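Local structure of transcriptional regulator, ROK family (Vibrio cholerae O1 biovar eltor, 1Z05) at residues 365-371 with 398-403; 234-240 with 358-364; 169-174 with 204-210. The protein probably binds DNA as a zinc-containing transcriptional regulator of the ROK family, a homologue of Escherichia coli Mlc associated with carbohydrate metabolism. One frame throughout, in Å; residues are numbered along the deposited sequence. Where two conformers were deposited one is given.

Interaction 1 of 3, residues 365-371 with 398-403; sequences GVINQAK and ESRFYK
Tyr402 lays one face of its phenol ring against the backbone at Gly365, and this flat packing covers one end of the contact between two neighbouring loops. The CA of Gly365 sits 4.0 Å from the centroid of the Tyr402 ring, a CH-pi contact 28° off the ring normal. With no side chain at Gly365, its CA and the following peptide lie over that face. Val366 continues on the same side of the ring, beside CE2: its CG1 reaches Tyr402 CE2 at 3.5 Å, the two side chains crossing obliquely. The hydroxyl is tied back through a water shared by Tyr402 OH and Val366 N.

At the far end Glu398 stretches out fully extended, with CG anti to the backbone N (chi1 -171°). Its carboxylate stacks on the amide of Asn368, the planes 28° apart, and Asn368 ND2 lies 3.4 Å from Glu398 CG. That amide is held by other partners: OD1 bonds to Tyr375 OH, while ND2 serves both Ile363 O and a water that also contacts Gly365 N and Ser399 OG. Lys371 crosses Glu398 at about a right angle, and its NZ reaches the anti lone pair of Glu398 OE1 at 2.7 Å, forming a salt bridge. A third water accepts from both Lys371 NZ and Glu398 N, so the ammonium holds the carboxylate directly and meets the backbone N of the same residue only through water.

The two loops leave the C-terminal ends of adjacent parallel strands, 360-364 and 395-398. Gly364 and Gly365, followed by a short 3-10 turn and helix 371-385, resemble the adenosine motif of the ASKHA (sugar kinase, Hsp70 and actin) fold.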
loop_
_atom_site.group_PDB
_atom_site.type_symbol
_atom_site.label_atom_id
_atom_site.label_comp_id
_atom_site.label_asym_id
_atom_site.label_seq_id
_atom_site.Cartn_x
_atom_site.Cartn_y
_atom_site.Cartn_z
ATOM N N GLY A 365 19.010 -10.485 8.176
ATOM C CA GLY A 365 20.032 -11.154 7.373
ATOM C C GLY A 365 21.273 -11.441 8.191
ATOM O O GLY A 365 21.421 -10.920 9.300
ATOM N N VAL A 366 22.165 -12.266 7.642
ATOM C CA VAL A 366 23.395 -12.653 8.336
ATOM C C VAL A 366 24.268 -11.433 8.659
ATOM O O VAL A 366 25.027 -11.435 9.632
ATOM C CB VAL A 366 24.206 -13.754 7.571
ATOM C CG1 VAL A 366 23.369 -15.017 7.388
ATOM C CG2 VAL A 366 24.694 -13.255 6.227
ATOM N N ILE A 367 24.117 -10.385 7.850
ATOM C CA ILE A 367 24.824 -9.114 8.040
ATOM C C ILE A 367 24.604 -8.474 9.423
ATOM O O ILE A 367 25.364 -7.587 9.838
ATOM C CB ILE A 367 24.455 -8.111 6.909
ATOM C CG1 ILE A 367 25.627 -7.180 6.611
ATOM C CG2 ILE A 367 23.145 -7.355 7.229
ATOM C CD1 ILE A 367 26.764 -7.863 5.869
ATOM N N ASN A 368 23.575 -8.921 10.140
ATOM C CA ASN A 368 23.346 -8.465 11.511
ATOM C C ASN A 368 24.449 -8.889 12.496
ATOM O O ASN A 368 24.520 -8.373 13.619
ATOM C CB ASN A 368 21.964 -8.884 12.014
ATOM C CG ASN A 368 20.867 -7.966 11.527
ATOM O OD1 ASN A 368 21.020 -6.742 11.520
ATOM N ND2 ASN A 368 19.741 -8.549 11.122
ATOM N N GLN A 369 25.304 -9.814 12.067
ATOM C CA GLN A 369 26.466 -10.230 12.857
ATOM C C GLN A 369 27.543 -9.141 12.901
ATOM O O GLN A 369 28.468 -9.202 13.711
ATOM C CB GLN A 369 27.026 -11.557 12.330
ATOM C CG GLN A 369 26.094 -12.742 12.594
ATOM C CD GLN A 369 26.428 -13.982 11.777
ATOM O OE1 GLN A 369 27.484 -14.068 11.150
ATOM N NE2 GLN A 369 25.516 -14.954 11.783
ATOM N N ALA A 370 27.403 -8.145 12.032
ATOM C CA ALA A 370 28.258 -6.961 12.053
ATOM C C ALA A 370 27.443 -5.680 12.268
ATOM O O ALA A 370 27.854 -4.599 11.834
ATOM C CB ALA A 370 29.067 -6.873 10.758
ATOM N N LYS A 371 26.306 -5.794 12.958
ATOM C CA LYS A 371 25.390 -4.654 13.115
ATOM C C LYS A 371 25.999 -3.434 13.806
ATOM O O LYS A 371 25.618 -2.306 13.499
ATOM C CB LYS A 371 24.062 -5.062 13.772
ATOM C CG LYS A 371 24.102 -5.396 15.255
ATOM C CD LYS A 371 22.776 -6.016 15.670
ATOM C CE LYS A 371 22.478 -5.834 17.136
ATOM N NZ LYS A 371 21.089 -6.306 17.440
ATOM N N GLU A 398 17.398 -4.896 14.753
ATOM C CA GLU A 398 17.503 -6.251 14.224
ATOM C C GLU A 398 16.152 -6.983 14.277
ATOM O O GLU A 398 15.407 -6.877 15.258
ATOM C CB GLU A 398 18.567 -7.040 15.003
ATOM C CG GLU A 398 18.894 -8.391 14.391
ATOM C CD GLU A 398 19.936 -9.193 15.177
ATOM O OE1 GLU A 398 20.620 -8.613 16.049
ATOM O OE2 GLU A 398 20.070 -10.414 14.908
ATOM N N SER A 399 15.854 -7.734 13.217
ATOM C CA SER A 399 14.660 -8.568 13.161
ATOM C C SER A 399 14.761 -9.678 14.200
ATOM O O SER A 399 15.854 -10.152 14.493
ATOM C CB SER A 399 14.510 -9.183 11.763
ATOM O OG SER A 399 15.502 -10.180 11.545
ATOM N N ARG A 400 13.620 -10.091 14.747
ATOM C CA ARG A 400 13.560 -11.233 15.662
ATOM C C ARG A 400 13.902 -12.557 14.954
ATOM O O ARG A 400 14.622 -13.402 15.509
ATOM C CB ARG A 400 12.165 -11.303 16.318
ATOM C CG ARG A 400 11.845 -12.575 17.108
ATOM C CD ARG A 400 12.729 -12.755 18.309
ATOM N NE ARG A 400 12.421 -13.978 19.059
ATOM C CZ ARG A 400 12.980 -15.170 18.841
ATOM N NH1 ARG A 400 13.882 -15.333 17.877
ATOM N NH2 ARG A 400 12.630 -16.208 19.587
ATOM N N PHE A 401 13.403 -12.724 13.729
ATOM C CA PHE A 401 13.579 -13.981 13.009
ATOM C C PHE A 401 14.609 -13.886 11.899
ATOM O O PHE A 401 14.810 -12.822 11.316
ATOM C CB PHE A 401 12.235 -14.480 12.448
ATOM C CG PHE A 401 11.148 -14.587 13.490
ATOM C CD1 PHE A 401 11.237 -15.530 14.517
ATOM C CD2 PHE A 401 10.048 -13.723 13.462
ATOM C CE1 PHE A 401 10.239 -15.626 15.492
ATOM C CE2 PHE A 401 9.045 -13.817 14.434
ATOM C CZ PHE A 401 9.146 -14.768 15.444
ATOM N N TYR A 402 15.282 -15.000 11.634
ATOM C CA TYR A 402 16.059 -15.162 10.407
ATOM C C TYR A 402 16.222 -16.623 10.036
ATOM O O TYR A 402 15.934 -17.005 8.901
ATOM C CB TYR A 402 17.441 -14.476 10.449
ATOM C CG TYR A 402 18.188 -14.677 9.137
ATOM C CD1 TYR A 402 17.749 -14.051 7.967
ATOM C CD2 TYR A 402 19.289 -15.533 9.055
ATOM C CE1 TYR A 402 18.396 -14.256 6.752
ATOM C CE2 TYR A 402 19.950 -15.742 7.840
ATOM C CZ TYR A 402 19.501 -15.095 6.696
ATOM O OH TYR A 402 20.140 -15.281 5.487
ATOM N N LYS A 403 16.686 -17.433 10.984
ATOM C CA LYS A 403 16.862 -18.867 10.745
ATOM C C LYS A 403 15.597 -19.669 11.053
ATOM O O LYS A 403 15.551 -20.879 10.822
ATOM C CB LYS A 403 18.073 -19.416 11.505
ATOM C CG LYS A 403 19.405 -19.124 10.823
ATOM C CD LYS A 403 20.579 -19.263 11.792
ATOM C CE LYS A 403 21.919 -18.999 11.105
ATOM N NZ LYS A 403 21.996 -17.647 10.469
HETATM O O HOH W 1 18.388 -11.249 11.118
HETATM O O HOH W 2 21.375 -12.935 4.842
HETATM O O HOH W 3 18.976 -4.487 17.220
#

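Interaction 2 of 3, residues 234-240 with 358-364; sequences VDNSVLI and PEKILIG
Glu359 runs along Val234 and Asn236, just ahead of the point where the two strands join. Its CB lies 3.4 Å from Asn236 O and 3.8 Å from Val234 CG1, the valine sliding past in the opposite direction. With CG anti to the carbonyl carbon (chi1 -56°) the chain then turns along Asn236, whose CB is 4.1 Å from Glu359 CG; Glu359 CD also lies against that CB. At the tip, Glu359 OE1 approaches the same Asn236 CB to 3.4 Å and accepts a bond of 2.9 Å from a water that also takes the N-H of Asp235. Arg260 of the second subunit packs on both Glu359 and Asn236. The backbone N of Glu359 also bonds to Asn236 O, approaching from 40° above the carbonyl plane.

Beyond this entry, strands 237-240 and 360-364 run parallel, 17° apart, as the neighbouring parallel strands in the 3-2-1-4-5 sheet of an ASKHA-type lobe. The ladder is straightest in its middle: Leu362 N reaches Val238 O at 2.8 Å, and Ile240 N reaches Leu362 O at 2.7 Å. On one face of the sheet Val238 and Ile240 mesh with Ile361 and Ile363, and Val238 CG2 rests 3.8 Å from Pro358 CB. On the other, Leu239 CD1 leans over Leu362 CB, while Lys360 carries its ammonium away to His230 O and Asp233.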
loop_
_atom_site.group_PDB
_atom_site.type_symbol
_atom_site.label_atom_id
_atom_site.label_comp_id
_atom_site.label_asym_id
_atom_site.label_seq_id
_atom_site.Cartn_x
_atom_site.Cartn_y
_atom_site.Cartn_z
ATOM N N VAL A 234 4.218 -1.216 16.336
ATOM C CA VAL A 234 3.819 -0.207 15.328
ATOM C C VAL A 234 2.971 -0.799 14.204
ATOM O O VAL A 234 3.087 -1.979 13.890
ATOM C CB VAL A 234 5.046 0.543 14.706
ATOM C CG1 VAL A 234 5.856 1.294 15.780
ATOM C CG2 VAL A 234 5.941 -0.404 13.919
ATOM N N ASP A 235 2.130 0.029 13.591
ATOM C CA ASP A 235 1.318 -0.413 12.455
ATOM C C ASP A 235 1.922 -0.038 11.099
ATOM O O ASP A 235 1.384 -0.406 10.054
ATOM C CB ASP A 235 -0.120 0.109 12.574
ATOM C CG ASP A 235 -0.969 -0.718 13.537
ATOM O OD1 ASP A 235 -1.056 -1.962 13.367
ATOM O OD2 ASP A 235 -1.554 -0.119 14.465
ATOM N N ASN A 236 3.033 0.694 11.135
ATOM C CA ASN A 236 3.740 1.148 9.938
ATOM C C ASN A 236 5.236 0.903 10.085
ATOM O O ASN A 236 5.905 1.589 10.843
ATOM C CB ASN A 236 3.471 2.635 9.678
ATOM C CG ASN A 236 2.001 2.930 9.483
ATOM O OD1 ASN A 236 1.357 3.556 10.331
ATOM N ND2 ASN A 236 1.449 2.454 8.377
ATOM N N SER A 237 5.743 -0.105 9.387
ATOM C CA SER A 237 7.143 -0.480 9.502
ATOM C C SER A 237 7.682 -1.017 8.181
ATOM O O SER A 237 6.913 -1.351 7.260
ATOM C CB SER A 237 7.322 -1.545 10.594
ATOM O OG SER A 237 6.620 -2.731 10.248
ATOM N N VAL A 238 9.008 -1.119 8.105
ATOM C CA VAL A 238 9.655 -1.699 6.946
ATOM C C VAL A 238 10.698 -2.697 7.431
ATOM O O VAL A 238 11.506 -2.382 8.304
ATOM C CB VAL A 238 10.313 -0.623 6.049
ATOM C CG1 VAL A 238 10.939 -1.269 4.805
ATOM C CG2 VAL A 238 9.283 0.425 5.617
ATOM N N LEU A 239 10.642 -3.905 6.880
ATOM C CA LEU A 239 11.676 -4.910 7.088
ATOM C C LEU A 239 12.583 -4.918 5.867
ATOM O O LEU A 239 12.113 -5.098 4.742
ATOM C CB LEU A 239 11.053 -6.298 7.311
ATOM C CG LEU A 239 12.013 -7.503 7.263
ATOM C CD1 LEU A 239 12.929 -7.554 8.474
ATOM C CD2 LEU A 239 11.239 -8.800 7.130
ATOM N N ILE A 240 13.879 -4.713 6.088
ATOM C CA ILE A 240 14.849 -4.801 5.005
ATOM C C ILE A 240 15.570 -6.140 5.036
ATOM O O ILE A 240 16.300 -6.459 5.988
ATOM C CB ILE A 240 15.863 -3.615 4.986
ATOM C CG1 ILE A 240 15.125 -2.263 5.049
ATOM C CG2 ILE A 240 16.798 -3.732 3.769
ATOM C CD1 ILE A 240 14.293 -1.925 3.798
ATOM N N PRO A 358 7.646 5.447 7.519
ATOM C CA PRO A 358 7.436 4.360 8.481
ATOM C C PRO A 358 7.773 4.776 9.912
ATOM O O PRO A 358 8.511 5.748 10.119
ATOM C CB PRO A 358 8.414 3.276 8.009
ATOM C CG PRO A 358 9.505 4.027 7.349
ATOM C CD PRO A 358 8.861 5.227 6.709
ATOM N N GLU A 359 7.232 4.043 10.885
ATOM C CA GLU A 359 7.508 4.306 12.301
ATOM C C GLU A 359 8.653 3.441 12.823
ATOM O O GLU A 359 9.124 3.643 13.940
ATOM C CB GLU A 359 6.263 4.072 13.159
ATOM C CG GLU A 359 5.039 4.878 12.752
ATOM C CD GLU A 359 3.789 4.416 13.466
ATOM O OE1 GLU A 359 2.997 3.650 12.868
ATOM O OE2 GLU A 359 3.609 4.807 14.641
ATOM N N LYS A 360 9.103 2.482 12.017
ATOM C CA LYS A 360 10.178 1.582 12.442
ATOM C C LYS A 360 10.844 0.879 11.272
ATOM O O LYS A 360 10.181 0.503 10.302
ATOM C CB LYS A 360 9.634 0.545 13.436
ATOM C CG LYS A 360 10.663 0.018 14.415
ATOM C CD LYS A 360 9.970 -0.795 15.487
ATOM C CE LYS A 360 10.952 -1.317 16.504
ATOM N NZ LYS A 360 10.259 -2.213 17.459
ATOM N N ILE A 361 12.162 0.701 11.376
ATOM C CA ILE A 361 12.943 -0.015 10.370
ATOM C C ILE A 361 13.568 -1.246 11.009
ATOM O O ILE A 361 14.267 -1.132 12.018
ATOM C CB ILE A 361 14.085 0.860 9.755
ATOM C CG1 ILE A 361 13.550 2.194 9.219
ATOM C CG2 ILE A 361 14.854 0.070 8.672
ATOM C CD1 ILE A 361 12.486 2.075 8.141
ATOM N N LEU A 362 13.320 -2.414 10.418
ATOM C CA LEU A 362 13.999 -3.637 10.853
ATOM C C LEU A 362 14.953 -4.126 9.777
ATOM O O LEU A 362 14.650 -4.054 8.584
ATOM C CB LEU A 362 13.014 -4.764 11.182
ATOM C CG LEU A 362 11.779 -4.562 12.059
ATOM C CD1 LEU A 362 11.203 -5.915 12.447
ATOM C CD2 LEU A 362 12.084 -3.774 13.295
ATOM N N ILE A 363 16.091 -4.644 10.224
ATOM C CA ILE A 363 17.105 -5.209 9.350
ATOM C C ILE A 363 17.188 -6.719 9.595
ATOM O O ILE A 363 17.308 -7.170 10.730
ATOM C CB ILE A 363 18.490 -4.529 9.602
ATOM C CG1 ILE A 363 18.378 -2.992 9.468
ATOM C CG2 ILE A 363 19.558 -5.100 8.678
ATOM C CD1 ILE A 363 18.086 -2.493 8.028
ATOM N N GLY A 364 17.101 -7.493 8.526
ATOM C CA GLY A 364 17.218 -8.937 8.625
ATOM C C GLY A 364 18.274 -9.493 7.691
ATOM O O GLY A 364 18.404 -9.047 6.542
HETATM O O HOH W 4 1.716 2.687 15.257
#

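Interaction 3 of 3, residues 169-174 with 204-210; sequences VTSIAI and IYKATGL
A beta-alpha-beta crossover closes here, where the last turn of helix 200-208 and Leu210, two residues beyond its end, pack on strand 169-174, with Ile172 at the centre. The short helix and strand segments run roughly antiparallel, their N-to-C directions 151° apart, and their axes stay 10.3 Å from each other, a gap filled by aliphatic side chains.

Ile172 is the hub. Its CG1 lies anti to the carbonyl carbon and the chain stays extended beyond it (chi2 166°), which carries CD1 toward the helix end. There Ile172 CD1 touches Ile204 CG2 at 3.8 Å, obliquely, and Leu210 CD1 also at 3.8 Å, this time crossing at about a right angle; Thr208 CG2 also lies 4.0 Å from Ile172 CD1. Leu210 divides its two methyls. Its CD1 lies between Ile172 and Val169, whereas CD2 presses on the main chain, 3.3 Å from Val169 O. That methyl also covers Ser171 N, a buried amide for which the model offers no partner. The CB atoms of Thr170 and Ser171 point away from the segment 204-210, and Thr170 OG1 is engaged by Gln109 O. Further along, Ile174 CG2 meets Ile204 CD1 more loosely.

The turn that presents Leu210 is shaped by Thr208. Its OG1 donates to Ile204 O at 2.8 Å and accepts from Leu210 N at 3.1 Å, the latter forming an ST turn, while Gly209 takes the positive phi (75°) that ends the helix. Strand 212-216 follows at once and lies parallel beside strand 168-176, so the arrangement is the helix-on-sheet packing of a crossover in one of the two 3-2-1-4-5 sheets of the ASKHA fold.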
loop_
_atom_site.group_PDB
_atom_site.type_symbol
_atom_site.label_atom_id
_atom_site.label_comp_id
_atom_site.label_asym_id
_atom_site.label_seq_id
_atom_site.Cartn_x
_atom_site.Cartn_y
_atom_site.Cartn_z
ATOM N N VAL A 169 -4.851 -30.847 12.175
ATOM C CA VAL A 169 -4.119 -29.970 11.253
ATOM C C VAL A 169 -5.127 -29.152 10.452
ATOM O O VAL A 169 -5.948 -29.706 9.727
ATOM C CB VAL A 169 -3.214 -30.782 10.304
ATOM C CG1 VAL A 169 -2.299 -29.844 9.498
ATOM C CG2 VAL A 169 -2.391 -31.805 11.097
ATOM N N THR A 170 -5.068 -27.835 10.585
ATOM C CA THR A 170 -6.122 -26.977 10.040
ATOM C C THR A 170 -5.812 -26.436 8.655
ATOM O O THR A 170 -6.720 -26.041 7.919
ATOM C CB THR A 170 -6.326 -25.761 10.935
ATOM O OG1 THR A 170 -5.102 -25.032 10.994
ATOM C CG2 THR A 170 -6.726 -26.185 12.342
ATOM N N SER A 171 -4.532 -26.386 8.315
ATOM C CA SER A 171 -4.075 -25.610 7.161
ATOM C C SER A 171 -2.595 -25.845 6.887
ATOM O O SER A 171 -1.878 -26.410 7.719
ATOM C CB SER A 171 -4.300 -24.111 7.420
ATOM O OG SER A 171 -3.683 -23.728 8.640
ATOM N N ILE A 172 -2.152 -25.379 5.721
ATOM C CA ILE A 172 -0.761 -25.429 5.309
ATOM C C ILE A 172 -0.355 -24.048 4.800
ATOM O O ILE A 172 -1.051 -23.448 3.982
ATOM C CB ILE A 172 -0.526 -26.501 4.203
ATOM C CG1 ILE A 172 -0.735 -27.910 4.775
ATOM C CG2 ILE A 172 0.880 -26.373 3.596
ATOM C CD1 ILE A 172 -0.854 -29.028 3.746
ATOM N N ALA A 173 0.759 -23.542 5.317
ATOM C CA ALA A 173 1.369 -22.328 4.800
ATOM C C ALA A 173 2.684 -22.682 4.116
ATOM O O ALA A 173 3.420 -23.555 4.579
ATOM C CB ALA A 173 1.579 -21.317 5.937
ATOM N N ILE A 174 2.958 -22.030 2.989
ATOM C CA ILE A 174 4.225 -22.216 2.286
ATOM C C ILE A 174 4.761 -20.868 1.809
ATOM O O ILE A 174 4.031 -20.075 1.208
ATOM C CB ILE A 174 4.139 -23.299 1.147
ATOM C CG1 ILE A 174 5.495 -23.496 0.445
ATOM C CG2 ILE A 174 3.004 -23.018 0.144
ATOM C CD1 ILE A 174 5.678 -24.913 -0.144
ATOM N N ILE A 204 -1.575 -28.321 -3.785
ATOM C CA ILE A 204 -1.483 -28.818 -2.410
ATOM C C ILE A 204 -2.884 -29.032 -1.822
ATOM O O ILE A 204 -3.133 -30.018 -1.119
ATOM C CB ILE A 204 -0.624 -27.893 -1.512
ATOM C CG1 ILE A 204 0.846 -27.931 -1.955
ATOM C CG2 ILE A 204 -0.739 -28.299 -0.023
ATOM C CD1 ILE A 204 1.732 -26.835 -1.282
ATOM N N TYR A 205 -3.799 -28.114 -2.120
ATOM C CA TYR A 205 -5.189 -28.262 -1.692
ATOM C C TYR A 205 -5.830 -29.524 -2.278
ATOM O O TYR A 205 -6.554 -30.234 -1.581
ATOM C CB TYR A 205 -6.015 -27.018 -2.034
ATOM C CG TYR A 205 -7.508 -27.233 -1.938
ATOM C CD1 TYR A 205 -8.141 -27.365 -0.697
ATOM C CD2 TYR A 205 -8.290 -27.309 -3.086
ATOM C CE1 TYR A 205 -9.514 -27.570 -0.608
ATOM C CE2 TYR A 205 -9.661 -27.513 -3.008
ATOM C CZ TYR A 205 -10.269 -27.639 -1.765
ATOM O OH TYR A 205 -11.635 -27.842 -1.693
ATOM N N LYS A 206 -5.552 -29.809 -3.550
ATOM C CA LYS A 206 -6.057 -31.028 -4.182
ATOM C C LYS A 206 -5.497 -32.296 -3.514
ATOM O O LYS A 206 -6.201 -33.291 -3.365
ATOM C CB LYS A 206 -5.756 -31.031 -5.687
ATOM C CG LYS A 206 -6.281 -32.259 -6.408
ATOM C CD LYS A 206 -5.708 -32.382 -7.807
ATOM C CE LYS A 206 -6.315 -33.576 -8.532
ATOM N NZ LYS A 206 -5.918 -33.617 -9.964
ATOM N N ALA A 207 -4.236 -32.240 -3.102
ATOM C CA ALA A 207 -3.564 -33.395 -2.516
ATOM C C ALA A 207 -3.868 -33.619 -1.027
ATOM O O ALA A 207 -3.572 -34.695 -0.493
ATOM C CB ALA A 207 -2.058 -33.286 -2.742
ATOM N N THR A 208 -4.451 -32.619 -0.358
ATOM C CA THR A 208 -4.634 -32.674 1.099
ATOM C C THR A 208 -6.050 -32.350 1.601
ATOM O O THR A 208 -6.431 -32.757 2.705
ATOM C CB THR A 208 -3.638 -31.735 1.844
ATOM O OG1 THR A 208 -3.955 -30.367 1.562
ATOM C CG2 THR A 208 -2.180 -32.032 1.459
ATOM N N GLY A 209 -6.813 -31.605 0.802
ATOM C CA GLY A 209 -8.112 -31.090 1.238
ATOM C C GLY A 209 -8.026 -29.909 2.204
ATOM O O GLY A 209 -9.051 -29.371 2.614
ATOM N N LEU A 210 -6.810 -29.496 2.552
ATOM C CA LEU A 210 -6.586 -28.409 3.517
ATOM C C LEU A 210 -6.483 -27.041 2.848
ATOM O O LEU A 210 -5.979 -26.952 1.731
ATOM C CB LEU A 210 -5.305 -28.667 4.316
ATOM C CG LEU A 210 -5.288 -29.840 5.310
ATOM C CD1 LEU A 210 -3.868 -30.111 5.827
ATOM C CD2 LEU A 210 -6.254 -29.631 6.466
#

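How the interactions relate
Interactions 1 and 2 form a continuous unit. Strand 360-364 belongs to interaction 2 and runs straight into the loop of interaction 1, and Ile363 O, the acceptor for Asn368, also receives Ser399 N (2.9 Å). Interaction 3 belongs to the other five-stranded sheet, on the opposite side of the chain's centre, with its centre about 31 Å from each of the others. Chemistry follows place: the buried strand pair of interaction 2 relies on main-chain bonds flanked by aliphatic groups, and the likewise buried helix-on-strand contact of interaction 3, between its two segments, on aliphatic packing alone. The partly buried loops of interaction 1 use a salt bridge, waters and an aromatic face.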